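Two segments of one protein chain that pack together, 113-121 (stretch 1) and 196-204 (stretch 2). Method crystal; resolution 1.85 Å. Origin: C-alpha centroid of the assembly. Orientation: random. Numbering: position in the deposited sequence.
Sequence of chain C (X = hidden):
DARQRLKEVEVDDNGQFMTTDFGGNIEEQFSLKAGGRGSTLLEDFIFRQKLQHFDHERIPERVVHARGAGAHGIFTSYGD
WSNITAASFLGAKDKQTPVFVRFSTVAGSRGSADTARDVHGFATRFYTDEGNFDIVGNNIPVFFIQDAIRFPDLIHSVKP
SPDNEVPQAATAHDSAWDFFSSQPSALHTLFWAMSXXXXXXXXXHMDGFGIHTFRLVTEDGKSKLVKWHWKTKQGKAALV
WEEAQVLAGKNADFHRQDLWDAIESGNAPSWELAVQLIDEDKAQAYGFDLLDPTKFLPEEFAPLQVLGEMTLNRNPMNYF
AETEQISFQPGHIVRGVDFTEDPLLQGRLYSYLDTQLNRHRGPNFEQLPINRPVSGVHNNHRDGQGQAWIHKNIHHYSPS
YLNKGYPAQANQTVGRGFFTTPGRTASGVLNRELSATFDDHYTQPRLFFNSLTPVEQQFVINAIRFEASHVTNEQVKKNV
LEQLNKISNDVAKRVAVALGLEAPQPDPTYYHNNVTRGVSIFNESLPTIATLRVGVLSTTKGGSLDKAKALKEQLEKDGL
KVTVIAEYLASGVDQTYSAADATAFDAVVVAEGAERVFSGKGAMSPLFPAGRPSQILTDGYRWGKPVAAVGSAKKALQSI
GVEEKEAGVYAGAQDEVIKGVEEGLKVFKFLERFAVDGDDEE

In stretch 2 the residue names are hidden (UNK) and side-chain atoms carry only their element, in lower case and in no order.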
ATOM      1  N   ALA C 113     -18.851  -9.375  18.664  1.00  3.36           N
ATOM      2  CA  ALA C 113     -19.734 -10.518  18.861  1.00  6.16           C
ATOM      3  C   ALA C 113     -20.806 -10.668  17.776  1.00  6.34           C
ATOM      4  O   ALA C 113     -21.403  -9.687  17.314  1.00  5.30           O
ATOM      5  CB  ALA C 113     -20.390 -10.441  20.253  1.00 10.37           C
ATOM      6  N   ASP C 114     -21.051 -11.914  17.389  1.00  3.69           N
ATOM      7  CA  ASP C 114     -22.104 -12.232  16.431  1.00  4.19           C
ATOM      8  C   ASP C 114     -23.477 -11.756  16.916  1.00  6.17           C
ATOM      9  O   ASP C 114     -24.311 -11.344  16.111  1.00  4.90           O
ATOM     10  CB  ASP C 114     -22.160 -13.740  16.171  1.00  6.75           C
ATOM     11  CG  ASP C 114     -21.044 -14.234  15.251  1.00  7.58           C
ATOM     12  OD1 ASP C 114     -20.395 -13.405  14.564  1.00  7.64           O
ATOM     13  OD2 ASP C 114     -20.832 -15.473  15.208  1.00  5.82           O
ATOM     14  N   THR C 115     -23.708 -11.822  18.225  1.00  9.32           N
ATOM     15  CA  THR C 115     -25.026 -11.496  18.776  1.00  4.84           C
ATOM     16  C   THR C 115     -25.156 -10.085  19.351  1.00  9.12           C
ATOM     17  O   THR C 115     -26.023  -9.829  20.196  1.00  8.56           O
ATOM     18  CB  THR C 115     -25.516 -12.564  19.818  1.00  6.50           C
ATOM     19  OG1 THR C 115     -24.619 -12.604  20.945  1.00  5.32           O
ATOM     20  CG2 THR C 115     -25.575 -13.937  19.178  1.00  5.92           C
ATOM     21  N   ALA C 116     -24.312  -9.161  18.896  1.00  7.20           N
ATOM     22  CA  ALA C 116     -24.601  -7.740  19.088  1.00 10.08           C
ATOM     23  C   ALA C 116     -25.939  -7.449  18.415  1.00  7.91           C
ATOM     24  O   ALA C 116     -26.290  -8.127  17.462  1.00  6.26           O
ATOM     25  CB  ALA C 116     -23.520  -6.889  18.439  1.00  5.97           C
ATOM     26  N   ARG C 117     -26.676  -6.442  18.884  1.00  6.19           N
ATOM     27  CA  ARG C 117     -27.858  -5.973  18.133  1.00  9.58           C
ATOM     28  C   ARG C 117     -27.417  -5.088  16.959  1.00  5.05           C
ATOM     29  O   ARG C 117     -26.687  -4.119  17.148  1.00  7.81           O
ATOM     30  CB  ARG C 117     -28.827  -5.187  19.031  1.00 11.17           C
ATOM     31  CG  ARG C 117     -29.986  -4.567  18.239  1.00  9.28           C
ATOM     32  CD  ARG C 117     -30.938  -3.756  19.107  1.00  7.89           C
ATOM     33  NE  ARG C 117     -31.542  -4.523  20.204  1.00  6.50           N
ATOM     34  CZ  ARG C 117     -32.522  -5.411  20.056  1.00 13.25           C
ATOM     35  NH1 ARG C 117     -33.001  -5.684  18.850  1.00  5.31           N
ATOM     36  NH2 ARG C 117     -33.015  -6.043  21.119  1.00  7.03           N
ATOM     37  N   ASP C 118     -27.871  -5.406  15.748  1.00  6.10           N
ATOM     38  CA  ASP C 118     -27.405  -4.676  14.571  1.00  5.33           C
ATOM     39  C   ASP C 118     -28.154  -5.123  13.333  1.00  8.73           C
ATOM     40  O   ASP C 118     -28.758  -6.197  13.311  1.00  7.30           O
ATOM     41  CB  ASP C 118     -25.903  -4.926  14.370  1.00  6.38           C
ATOM     42  CG  ASP C 118     -25.203  -3.789  13.648  1.00 13.11           C
ATOM     43  OD1 ASP C 118     -25.879  -2.820  13.243  1.00  7.14           O
ATOM     44  OD2 ASP C 118     -23.961  -3.875  13.480  1.00  7.79           O
ATOM     45  N   VAL C 119     -28.130  -4.293  12.300  1.00  2.88           N
ATOM     46  CA  VAL C 119     -28.533  -4.748  10.976  1.00  4.69           C
ATOM     47  C   VAL C 119     -27.546  -5.856  10.592  1.00  6.12           C
ATOM     48  O   VAL C 119     -26.439  -5.885  11.124  1.00  6.29           O
ATOM     49  CB  VAL C 119     -28.461  -3.592   9.973  1.00  5.31           C
ATOM     50  CG1 VAL C 119     -28.741  -4.068   8.557  1.00  3.33           C
ATOM     51  CG2 VAL C 119     -29.431  -2.499  10.369  1.00  3.47           C
ATOM     52  N   HIS C 120     -27.955  -6.785   9.727  1.00  2.80           N
ATOM     53  CA  HIS C 120     -27.073  -7.864   9.289  1.00  5.68           C
ATOM     54  C   HIS C 120     -26.942  -7.885   7.781  1.00  6.37           C
ATOM     55  O   HIS C 120     -27.940  -7.753   7.068  1.00  3.90           O
ATOM     56  CB  HIS C 120     -27.601  -9.223   9.757  1.00  4.30           C
ATOM     57  CG  HIS C 120     -27.598  -9.376  11.240  1.00  5.08           C
ATOM     58  ND1 HIS C 120     -28.430  -8.646  12.059  1.00  5.87           N
ATOM     59  CD2 HIS C 120     -26.814 -10.118  12.059  1.00  6.74           C
ATOM     60  CE1 HIS C 120     -28.183  -8.955  13.321  1.00 10.39           C
ATOM     61  NE2 HIS C 120     -27.205  -9.844  13.349  1.00  8.80           N
ATOM     62  N   GLY C 121     -25.714  -8.087   7.309  1.00  4.71           N
ATOM     63  CA  GLY C 121     -25.453  -8.255   5.889  1.00  4.16           C
ATOM     64  C   GLY C 121     -25.825  -9.646   5.396  1.00  5.33           C
ATOM     65  O   GLY C 121     -25.772 -10.624   6.149  1.00  4.94           O
ATOM     66  N   UNK C 196     -36.692  -8.336  16.361  1.00  6.36           N
ATOM     67  CA  UNK C 196     -35.928  -9.571  16.306  1.00  5.53           C
ATOM     68  C   UNK C 196     -34.911  -9.580  15.177  1.00  8.70           C
ATOM     69  O   UNK C 196     -33.933 -10.322  15.213  1.00  5.36           O
ATOM     70  N   UNK C 197     -35.136  -8.763  14.150  1.00  5.93           N
ATOM     71  CA  UNK C 197     -34.180  -8.703  13.046  1.00  5.38           C
ATOM     72  C   UNK C 197     -32.799  -8.270  13.547  1.00  6.55           C
ATOM     73  O   UNK C 197     -31.783  -8.564  12.925  1.00  6.64           O
ATOM     74  c   UNK C 197     -35.792  -8.324  11.122  1.00  8.64           C
ATOM     75  o   UNK C 197     -36.881  -8.582  11.634  1.00  8.52           O
ATOM     76  c   UNK C 197     -34.657  -7.744  11.950  1.00  5.97           C
ATOM     77  n   UNK C 197     -35.539  -8.532   9.836  1.00  7.99           N
ATOM     78  N   UNK C 198     -32.775  -7.557  14.669  1.00  4.38           N
ATOM     79  CA  UNK C 198     -31.522  -7.058  15.212  1.00  4.71           C
ATOM     80  C   UNK C 198     -30.741  -8.145  15.921  1.00  8.43           C
ATOM     81  O   UNK C 198     -29.515  -8.040  16.067  1.00  8.97           O
ATOM     82  N   UNK C 199     -31.456  -9.184  16.364  1.00  6.45           N
ATOM     83  CA  UNK C 199     -30.853 -10.286  17.126  1.00  2.56           C
ATOM     84  C   UNK C 199     -31.339 -11.668  16.679  1.00  7.19           C
ATOM     85  O   UNK C 199     -31.946 -12.428  17.462  1.00  9.85           O
ATOM     86  c   UNK C 199     -32.841  -9.665  20.480  1.00  7.77           C
ATOM     87  c   UNK C 199     -31.077 -10.127  18.649  1.00  4.80           C
ATOM     88  c   UNK C 199     -32.551  -9.822  18.961  1.00  7.66           C
ATOM     89  c   UNK C 199     -30.207  -9.034  19.194  1.00  6.23           C
ATOM     90  N   UNK C 200     -31.058 -12.012  15.415  1.00  6.77           N
ATOM     91  CA  UNK C 200     -31.482 -13.286  14.836  1.00  4.08           C
ATOM     92  C   UNK C 200     -30.825 -14.446  15.548  1.00  4.93           C
ATOM     93  O   UNK C 200     -29.716 -14.313  16.092  1.00  5.17           O
ATOM     94  c   UNK C 200     -30.968 -13.199  13.389  1.00  7.49           C
ATOM     95  c   UNK C 200     -30.291 -11.201  14.453  1.00  5.98           C
ATOM     96  c   UNK C 200     -29.853 -12.214  13.445  1.00  9.46           C
ATOM     97  N   UNK C 201     -31.515 -15.578  15.538  1.00  6.40           N
ATOM     98  CA  UNK C 201     -31.009 -16.825  16.105  1.00  6.08           C
ATOM     99  C   UNK C 201     -29.814 -17.351  15.312  1.00  4.79           C
ATOM    100  O   UNK C 201     -28.891 -17.945  15.881  1.00  6.39           O
ATOM    101  c   UNK C 201     -29.647 -21.643  16.838  1.00  9.45           C
ATOM    102  c   UNK C 201     -30.837 -19.596  17.483  1.00  9.67           C
ATOM    103  c   UNK C 201     -31.681 -19.308  16.230  1.00  5.79           C
ATOM    104  c   UNK C 201     -32.140 -17.863  16.157  1.00 11.59           C
ATOM    105  n   UNK C 201     -30.581 -21.028  17.555  1.00  9.47           N
ATOM    106  n   UNK C 201     -29.496 -22.954  16.938  1.00  5.93           N
ATOM    107  n   UNK C 201     -28.858 -20.945  16.028  1.00  7.03           N
ATOM    108  N   UNK C 202     -29.815 -17.123  14.001  1.00  8.69           N
ATOM    109  CA  UNK C 202     -28.667 -17.496  13.168  1.00  4.72           C
ATOM    110  C   UNK C 202     -28.790 -16.859  11.797  1.00  6.60           C
ATOM    111  O   UNK C 202     -29.837 -16.297  11.468  1.00  7.85           O
ATOM    112  o   UNK C 202     -29.412 -19.447  11.937  1.00  8.01           O
ATOM    113  c   UNK C 202     -28.582 -19.009  13.003  1.00  6.41           C
ATOM    114  N   UNK C 203     -27.721 -16.949  11.001  1.00  6.78           N
ATOM    115  CA  UNK C 203     -27.748 -16.471   9.617  1.00  5.23           C
ATOM    116  C   UNK C 203     -28.793 -17.268   8.858  1.00  6.48           C
ATOM    117  O   UNK C 203     -29.448 -16.753   7.950  1.00  5.37           O
ATOM    118  c   UNK C 203     -25.337 -14.734  10.164  1.00  4.65           C
ATOM    119  c   UNK C 203     -22.838 -15.920  10.024  1.00  6.54           C
ATOM    120  c   UNK C 203     -23.938 -16.546   9.487  1.00  4.06           C
ATOM    121  c   UNK C 203     -26.397 -16.696   8.939  1.00  3.18           C
ATOM    122  o   UNK C 203     -21.833 -14.099  11.150  1.00  5.29           O
ATOM    123  c   UNK C 203     -24.207 -14.081  10.719  1.00  2.90           C
ATOM    124  c   UNK C 203     -22.969 -14.686  10.627  1.00  4.93           C
ATOM    125  c   UNK C 203     -25.208 -15.980   9.561  1.00  3.33           C
ATOM    126  N   UNK C 204     -28.938 -18.534   9.239  1.00  4.97           N
ATOM    127  CA  UNK C 204     -29.836 -19.459   8.550  1.00  7.64           C
ATOM    128  C   UNK C 204     -31.305 -19.131   8.793  1.00  9.60           C
ATOM    129  O   UNK C 204     -32.179 -19.567   8.035  1.00  8.76           O
ATOM    130  n   UNK C 204     -29.768 -24.473  10.361  1.00 10.65           N
ATOM    131  n   UNK C 204     -28.099 -22.893  10.587  1.00  6.02           N
ATOM    132  c   UNK C 204     -29.007 -23.703  11.129  1.00  6.70           C
ATOM    133  c   UNK C 204     -29.542 -20.900   8.972  1.00  8.99           C
ATOM    134  c   UNK C 204     -27.855 -22.758   9.155  1.00  5.90           C
ATOM    135  n   UNK C 204     -29.149 -23.745  12.448  1.00  8.86           N
ATOM    136  c   UNK C 204     -28.121 -21.347   8.663  1.00  6.12           C
TER
HETATM  137  O   HOH W   1     -19.275 -14.246  12.138  1.00  4.20           O

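Position 196 has no side-chain atoms, so it is Gly196. It opens a short 3-10 segment, and its carbonyl O accepts a backbone hydrogen bond of 3.0 Å from the N of position 199.

At position 197 two carbons are followed by one oxygen and one nitrogen, both borne by the second carbon. Its CB, the closest side-chain atom, lies 6.2 Å from Asp118 O, and the backbone makes the approach instead: the O of position 197 lies 3.5 Å from His120 ND1. This short carboxamide is Asn197.

Position 198 again has backbone atoms alone. An ideal CB here would fall 2.9 Å from Arg117 NH1, a clash, so the bare CA leaves room for Arg117 NH1. The O of position 198 receives the hydrogen bond from Asp118 N (3.1 Å, 157°) and also a CA-H...O contact from Arg117 CA at 3.4 Å. The residue is Gly198. A second such contact runs the other way, from Gly198 CA to Asp118 O at 3.5 Å.

Position 199 carries four carbons, forked at the first, with one arm two carbons long. The single-carbon arm lies over one face of the Arg117 guanidinium, and the end carbon of the longer arm is 3.7 Å from Arg117 NH2. This beta-branched aliphatic chain is Ile199.

At position 200 three carbons close a ring onto the backbone nitrogen, and one of them lies over the face of the His120 imidazole, 3.7 Å from the ring centroid and 19° off the normal, a CH-pi contact. This is Pro200, and the carbon is CG.

Position 201 has three carbons, a nitrogen, and a carbon carrying two further nitrogens: Arg201. Its CA-to-CB bond points away from stretch 1, and its guanidinium is hydrogen-bonded elsewhere in the structure.

One carbon and one oxygen at position 202 could be serine alone, Ser202, which does not touch stretch 1.

Position 203 shows one carbon and a six-carbon ring bearing an oxygen. That oxygen is 3.8 Å from Asp114 OD1; the residue is Tyr203. Water 1 links the two, donating to Asp114 OD1 at 2.8 Å and lying 2.7 Å from Tyr203 OH.

Position 204 repeats the guanidinium pattern of three carbons, a nitrogen and a carbon with two nitrogens. It is Arg204, far from stretch 1.

The contact therefore centers on backbone pairing at Gly198 and Asp118, whose CA atoms are 4.8 Å apart. Around the hydrogen bond from Asp118 N to Gly198 O, Ile199 covers Arg117 and Pro200 covers His120, while the water joins Asp114 to Tyr203. Together the two stretches bury 413 Å².

Stretch 2 (196-204) GNGIPRSYR
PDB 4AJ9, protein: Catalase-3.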